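Local coordinates for protein putative oxidoreductase molybdopterin-binding subunit (Sulfolobus tokodaii, PDB 4ZOH) that binds pterin cytosine dinucleotide and is probably the molybdenum-cofactor subunit of an oxidoreductase of the xanthine dehydrogenase and aldehyde oxidase family, at residues 416-429 / 546-560. Numbering follows the deposited sequence.
Sequences AFGPWEVARISVKY and FKMGESLDTTAIYNV
Arg424 reaches diagonally to Asp553 across two antiparallel strands, 420-427 and 553-559, in a four-stranded mixed sheet of the molybdopterin cofactor-binding domain. The strands pair in register from Trp420 with Asn559 to Ser426 with Asp553, which sets Arg424 opposite Thr555.

Arg424 can be followed outward. Its CB lies 3.6 Å from Thr555 OG1. Its CG sits 3.6 Å from Asp553 OD1, and CD passes the same oxygen. The extended chain then brings the guanidinium side-on to the carboxylate, the two planes only 6° apart. In this salt bridge Arg424 NE bonds Asp553 OD1 at 3.0 Å and Arg424 NH2 bonds Asp553 OD2 at 2.8 Å. Both oxygens use their syn lone pairs. NH1 bonds the carbonyl of Ile474 in the same chain and that of Glu473 in the second subunit, which fixes the group further.

The opposite face carries Ile425, Ala423 and Glu421. There Ile425 CG2 touches Thr554 CG2, and helix 486-512 packs against Thr554 and Ala556. Past the strand end, the edge of the Tyr429 ring points toward the face of Phe546, offset, with planes at 82°. Tyr429 CB lies over that face, 4.2 Å from the Phe546 ring centroid.

Ser426 adds a second strong donor to Asp553 OD2. With OG anti to the backbone N (chi1 176°), Ser426 OG donates to Asp553 OD2 at 2.8 Å from above the carboxylate plane.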
loop_
_atom_site.group_PDB
_atom_site.type_symbol
_atom_site.label_atom_id
_atom_site.label_comp_id
_atom_site.label_asym_id
_atom_site.label_seq_id
_atom_site.Cartn_x
_atom_site.Cartn_y
_atom_site.Cartn_z
ATOM N N ALA A 416 -24.934 13.923 -20.444
ATOM C CA ALA A 416 -24.281 15.092 -19.823
ATOM C C ALA A 416 -25.162 15.720 -18.713
ATOM O O ALA A 416 -25.401 16.950 -18.636
ATOM C CB ALA A 416 -23.866 16.117 -20.872
ATOM N N PHE A 417 -25.650 14.851 -17.865
ATOM C CA PHE A 417 -26.436 15.220 -16.695
ATOM C C PHE A 417 -25.601 15.990 -15.682
ATOM O O PHE A 417 -24.319 15.882 -15.621
ATOM C CB PHE A 417 -26.994 13.952 -16.073
ATOM C CG PHE A 417 -27.734 13.071 -17.042
ATOM C CD1 PHE A 417 -29.143 13.142 -17.146
ATOM C CD2 PHE A 417 -27.037 12.165 -17.889
ATOM C CE1 PHE A 417 -29.840 12.305 -18.042
ATOM C CE2 PHE A 417 -27.739 11.350 -18.805
ATOM C CZ PHE A 417 -29.147 11.428 -18.873
ATOM N N GLY A 418 -26.303 16.833 -14.909
ATOM C CA GLY A 418 -25.644 17.643 -13.880
ATOM C C GLY A 418 -25.380 16.825 -12.622
ATOM O O GLY A 418 -25.406 15.563 -12.685
ATOM N N PRO A 419 -25.230 17.502 -11.464
ATOM C CA PRO A 419 -25.577 18.918 -11.319
ATOM C C PRO A 419 -24.382 19.779 -11.531
ATOM O O PRO A 419 -24.485 20.999 -11.781
ATOM C CB PRO A 419 -26.064 19.000 -9.831
ATOM C CG PRO A 419 -25.187 17.947 -9.153
ATOM C CD PRO A 419 -25.274 16.803 -10.153
ATOM N N TRP A 420 -23.209 19.177 -11.420
ATOM C CA TRP A 420 -21.992 20.005 -11.526
ATOM C C TRP A 420 -20.822 19.057 -11.735
ATOM O O TRP A 420 -20.989 17.826 -11.680
ATOM C CB TRP A 420 -21.793 20.940 -10.277
ATOM C CG TRP A 420 -22.105 20.359 -8.958
ATOM C CD1 TRP A 420 -23.289 20.544 -8.222
ATOM C CD2 TRP A 420 -21.263 19.517 -8.141
ATOM N NE1 TRP A 420 -23.233 19.811 -7.050
ATOM C CE2 TRP A 420 -21.999 19.212 -6.941
ATOM C CE3 TRP A 420 -19.946 19.040 -8.265
ATOM C CZ2 TRP A 420 -21.479 18.382 -5.911
ATOM C CZ3 TRP A 420 -19.434 18.195 -7.241
ATOM C CH2 TRP A 420 -20.191 17.917 -6.051
ATOM N N GLU A 421 -19.649 19.596 -11.986
ATOM C CA GLU A 421 -18.467 18.702 -11.970
ATOM C C GLU A 421 -17.269 19.536 -11.643
ATOM O O GLU A 421 -17.336 20.763 -11.821
ATOM C CB GLU A 421 -18.345 17.829 -13.257
ATOM C CG GLU A 421 -17.200 16.810 -13.187
ATOM C CD GLU A 421 -17.381 15.928 -11.968
ATOM O OE1 GLU A 421 -18.160 14.940 -12.042
ATOM O OE2 GLU A 421 -16.770 16.295 -10.943
ATOM N N VAL A 422 -16.172 18.922 -11.174
ATOM C CA VAL A 422 -15.053 19.696 -10.648
ATOM C C VAL A 422 -13.754 19.446 -11.414
ATOM O O VAL A 422 -13.546 18.384 -11.970
ATOM C CB VAL A 422 -14.891 19.362 -9.112
ATOM C CG1 VAL A 422 -13.924 20.284 -8.428
ATOM C CG2 VAL A 422 -16.271 19.369 -8.400
ATOM N N ALA A 423 -12.861 20.424 -11.434
ATOM C CA ALA A 423 -11.524 20.190 -11.956
ATOM C C ALA A 423 -10.608 21.051 -11.117
ATOM O O ALA A 423 -10.966 22.242 -10.849
ATOM C CB ALA A 423 -11.433 20.583 -13.462
ATOM N N ARG A 424 -9.446 20.493 -10.748
ATOM C CA ARG A 424 -8.416 21.266 -10.072
ATOM C C ARG A 424 -7.178 21.271 -10.984
ATOM O O ARG A 424 -6.849 20.224 -11.495
ATOM C CB ARG A 424 -8.111 20.619 -8.681
ATOM C CG ARG A 424 -6.758 20.933 -8.078
ATOM C CD ARG A 424 -6.529 20.293 -6.716
ATOM N NE ARG A 424 -5.176 20.659 -6.238
ATOM C CZ ARG A 424 -4.228 19.824 -5.816
ATOM N NH1 ARG A 424 -4.434 18.519 -5.712
ATOM N NH2 ARG A 424 -3.074 20.323 -5.439
ATOM N N ILE A 425 -6.489 22.418 -11.163
ATOM C CA ILE A 425 -5.206 22.394 -11.848
ATOM C C ILE A 425 -4.179 23.086 -10.969
ATOM O O ILE A 425 -4.441 24.138 -10.424
ATOM C CB ILE A 425 -5.287 22.966 -13.326
ATOM C CG1 ILE A 425 -4.056 22.626 -14.132
ATOM C CG2 ILE A 425 -5.463 24.486 -13.318
ATOM C CD1 ILE A 425 -4.258 22.847 -15.660
ATOM N N SER A 426 -2.979 22.540 -10.880
ATOM C CA SER A 426 -2.029 23.091 -9.933
ATOM C C SER A 426 -0.626 23.153 -10.496
ATOM O O SER A 426 -0.185 22.198 -11.146
ATOM C CB SER A 426 -2.068 22.159 -8.717
ATOM O OG SER A 426 -1.123 22.535 -7.782
ATOM N N VAL A 427 0.144 24.174 -10.165
ATOM C CA VAL A 427 1.509 24.253 -10.711
ATOM C C VAL A 427 2.525 24.357 -9.613
ATOM O O VAL A 427 2.413 25.237 -8.735
ATOM C CB VAL A 427 1.675 25.475 -11.677
ATOM C CG1 VAL A 427 3.083 25.518 -12.283
ATOM C CG2 VAL A 427 0.565 25.442 -12.747
ATOM N N LYS A 428 3.536 23.478 -9.641
ATOM C CA LYS A 428 4.503 23.431 -8.520
ATOM C C LYS A 428 5.617 24.500 -8.838
ATOM O O LYS A 428 5.713 25.000 -9.967
ATOM C CB LYS A 428 5.112 22.046 -8.383
ATOM C CG LYS A 428 4.096 20.915 -8.130
ATOM C CD LYS A 428 4.718 19.636 -7.578
ATOM C CE LYS A 428 3.608 18.709 -6.969
ATOM N NZ LYS A 428 2.989 19.369 -5.770
ATOM N N TYR A 429 6.430 24.836 -7.861
ATOM C CA TYR A 429 7.478 25.836 -8.032
ATOM C C TYR A 429 8.379 25.556 -9.212
ATOM O O TYR A 429 8.760 26.538 -9.880
ATOM C CB TYR A 429 8.338 25.886 -6.786
ATOM C CG TYR A 429 9.362 26.996 -6.742
ATOM C CD1 TYR A 429 9.005 28.336 -6.470
ATOM C CD2 TYR A 429 10.716 26.701 -6.922
ATOM C CE1 TYR A 429 9.998 29.323 -6.391
ATOM C CE2 TYR A 429 11.698 27.697 -6.882
ATOM C CZ TYR A 429 11.347 28.986 -6.582
ATOM O OH TYR A 429 12.370 29.917 -6.519
ATOM N N PHE A 546 5.176 32.319 -6.583
ATOM C CA PHE A 546 5.435 31.856 -5.258
ATOM C C PHE A 546 6.071 32.977 -4.397
ATOM O O PHE A 546 5.611 33.246 -3.268
ATOM C CB PHE A 546 6.317 30.600 -5.313
ATOM C CG PHE A 546 5.553 29.305 -5.543
ATOM C CD1 PHE A 546 5.166 28.504 -4.438
ATOM C CD2 PHE A 546 5.254 28.838 -6.842
ATOM C CE1 PHE A 546 4.496 27.286 -4.615
ATOM C CE2 PHE A 546 4.584 27.607 -7.034
ATOM C CZ PHE A 546 4.190 26.823 -5.906
ATOM N N LYS A 547 7.082 33.662 -4.922
ATOM C CA LYS A 547 7.737 34.795 -4.190
ATOM C C LYS A 547 6.759 35.924 -3.839
ATOM O O LYS A 547 6.876 36.534 -2.808
ATOM C CB LYS A 547 8.908 35.379 -4.977
ATOM C CG LYS A 547 10.242 34.723 -4.715
ATOM C CD LYS A 547 11.212 35.022 -5.863
ATOM C CE LYS A 547 11.960 33.750 -6.232
ATOM N NZ LYS A 547 13.269 33.989 -6.886
ATOM N N MET A 548 5.796 36.170 -4.709
ATOM C CA MET A 548 4.772 37.164 -4.507
ATOM C C MET A 548 3.590 36.687 -3.649
ATOM O O MET A 548 2.585 37.420 -3.510
ATOM C CB MET A 548 4.227 37.585 -5.862
ATOM C CG MET A 548 5.141 38.498 -6.683
ATOM S SD MET A 548 4.663 38.546 -8.440
ATOM C CE MET A 548 2.922 38.983 -8.346
ATOM N N GLY A 549 3.691 35.476 -3.081
ATOM C CA GLY A 549 2.571 34.853 -2.303
ATOM C C GLY A 549 1.319 34.640 -3.133
ATOM O O GLY A 549 0.236 34.792 -2.640
ATOM N N GLU A 550 1.468 34.342 -4.414
ATOM C CA GLU A 550 0.342 34.155 -5.302
ATOM C C GLU A 550 0.228 32.665 -5.731
ATOM O O GLU A 550 1.132 32.115 -6.361
ATOM C CB GLU A 550 0.567 35.024 -6.527
ATOM C CG GLU A 550 -0.104 36.377 -6.452
ATOM C CD GLU A 550 -1.541 36.247 -6.876
ATOM O OE1 GLU A 550 -1.781 35.923 -8.081
ATOM O OE2 GLU A 550 -2.414 36.414 -5.988
ATOM N N SER A 551 -0.876 32.022 -5.392
ATOM C CA SER A 551 -1.030 30.610 -5.641
ATOM C C SER A 551 -1.458 30.309 -7.095
ATOM O O SER A 551 -2.372 30.942 -7.612
ATOM C CB SER A 551 -2.075 29.995 -4.712
ATOM O OG SER A 551 -2.323 28.652 -5.127
ATOM N N LEU A 552 -0.851 29.277 -7.685
ATOM C CA LEU A 552 -1.205 28.774 -9.012
ATOM C C LEU A 552 -1.837 27.367 -8.869
ATOM O O LEU A 552 -1.422 26.390 -9.504
ATOM C CB LEU A 552 0.073 28.713 -9.880
ATOM C CG LEU A 552 0.726 30.063 -10.270
ATOM C CD1 LEU A 552 2.005 29.795 -11.097
ATOM C CD2 LEU A 552 -0.275 30.922 -11.069
ATOM N N ASP A 553 -2.781 27.255 -7.958
ATOM C CA ASP A 553 -3.525 26.012 -7.752
ATOM C C ASP A 553 -4.961 26.489 -7.829
ATOM O O ASP A 553 -5.367 27.283 -7.019
ATOM C CB ASP A 553 -3.206 25.412 -6.352
ATOM C CG ASP A 553 -3.707 23.966 -6.195
ATOM O OD1 ASP A 553 -4.855 23.623 -6.605
ATOM O OD2 ASP A 553 -2.915 23.129 -5.728
ATOM N N THR A 554 -5.734 26.018 -8.792
ATOM C CA THR A 554 -7.068 26.542 -8.934
ATOM C C THR A 554 -8.109 25.479 -9.195
ATOM O O THR A 554 -7.798 24.473 -9.796
ATOM C CB THR A 554 -7.146 27.755 -9.922
ATOM O OG1 THR A 554 -8.408 28.420 -9.707
ATOM C CG2 THR A 554 -6.990 27.345 -11.368
ATOM N N THR A 555 -9.303 25.678 -8.670
ATOM C CA THR A 555 -10.367 24.691 -8.753
ATOM C C THR A 555 -11.574 25.348 -9.372
ATOM O O THR A 555 -11.965 26.439 -8.968
ATOM C CB THR A 555 -10.701 24.112 -7.337
ATOM O OG1 THR A 555 -9.555 23.395 -6.851
ATOM C CG2 THR A 555 -11.870 23.159 -7.381
ATOM N N ALA A 556 -12.171 24.706 -10.358
ATOM C CA ALA A 556 -13.357 25.264 -11.014
ATOM C C ALA A 556 -14.476 24.271 -10.821
ATOM O O ALA A 556 -14.264 23.087 -10.793
ATOM C CB ALA A 556 -13.104 25.484 -12.491
ATOM N N ILE A 557 -15.682 24.759 -10.664
ATOM C CA ILE A 557 -16.800 23.859 -10.550
ATOM C C ILE A 557 -17.626 24.367 -11.707
ATOM O O ILE A 557 -17.913 25.587 -11.780
ATOM C CB ILE A 557 -17.550 24.005 -9.205
ATOM C CG1 ILE A 557 -16.682 23.552 -8.012
ATOM C CG2 ILE A 557 -18.900 23.285 -9.262
ATOM C CD1 ILE A 557 -17.262 23.900 -6.621
ATOM N N TYR A 558 -17.984 23.453 -12.597
ATOM C CA TYR A 558 -18.893 23.748 -13.690
ATOM C C TYR A 558 -20.296 23.278 -13.306
ATOM O O TYR A 558 -20.577 22.092 -13.288
ATOM C CB TYR A 558 -18.380 23.088 -15.014
ATOM C CG TYR A 558 -19.300 23.316 -16.206
ATOM C CD1 TYR A 558 -19.449 24.619 -16.780
ATOM C CD2 TYR A 558 -20.029 22.260 -16.758
ATOM C CE1 TYR A 558 -20.301 24.831 -17.876
ATOM C CE2 TYR A 558 -20.900 22.484 -17.843
ATOM C CZ TYR A 558 -21.014 23.771 -18.390
ATOM O OH TYR A 558 -21.826 23.985 -19.438
ATOM N N ASN A 559 -21.148 24.218 -12.908
ATOM C CA ASN A 559 -22.542 23.914 -12.541
ATOM C C ASN A 559 -23.313 23.696 -13.850
ATOM O O ASN A 559 -23.091 24.379 -14.799
ATOM C CB ASN A 559 -23.152 25.016 -11.647
ATOM C CG ASN A 559 -22.893 26.423 -12.197
ATOM O OD1 ASN A 559 -21.760 26.759 -12.587
ATOM N ND2 ASN A 559 -23.939 27.267 -12.223
ATOM N N VAL A 560 -24.139 22.682 -13.926
ATOM C CA VAL A 560 -24.827 22.388 -15.209
ATOM C C VAL A 560 -26.214 23.076 -15.206
ATOM O O VAL A 560 -27.135 22.601 -14.553
ATOM C CB VAL A 560 -24.952 20.874 -15.443
ATOM C CG1 VAL A 560 -25.812 20.542 -16.693
ATOM C CG2 VAL A 560 -23.551 20.220 -15.518
#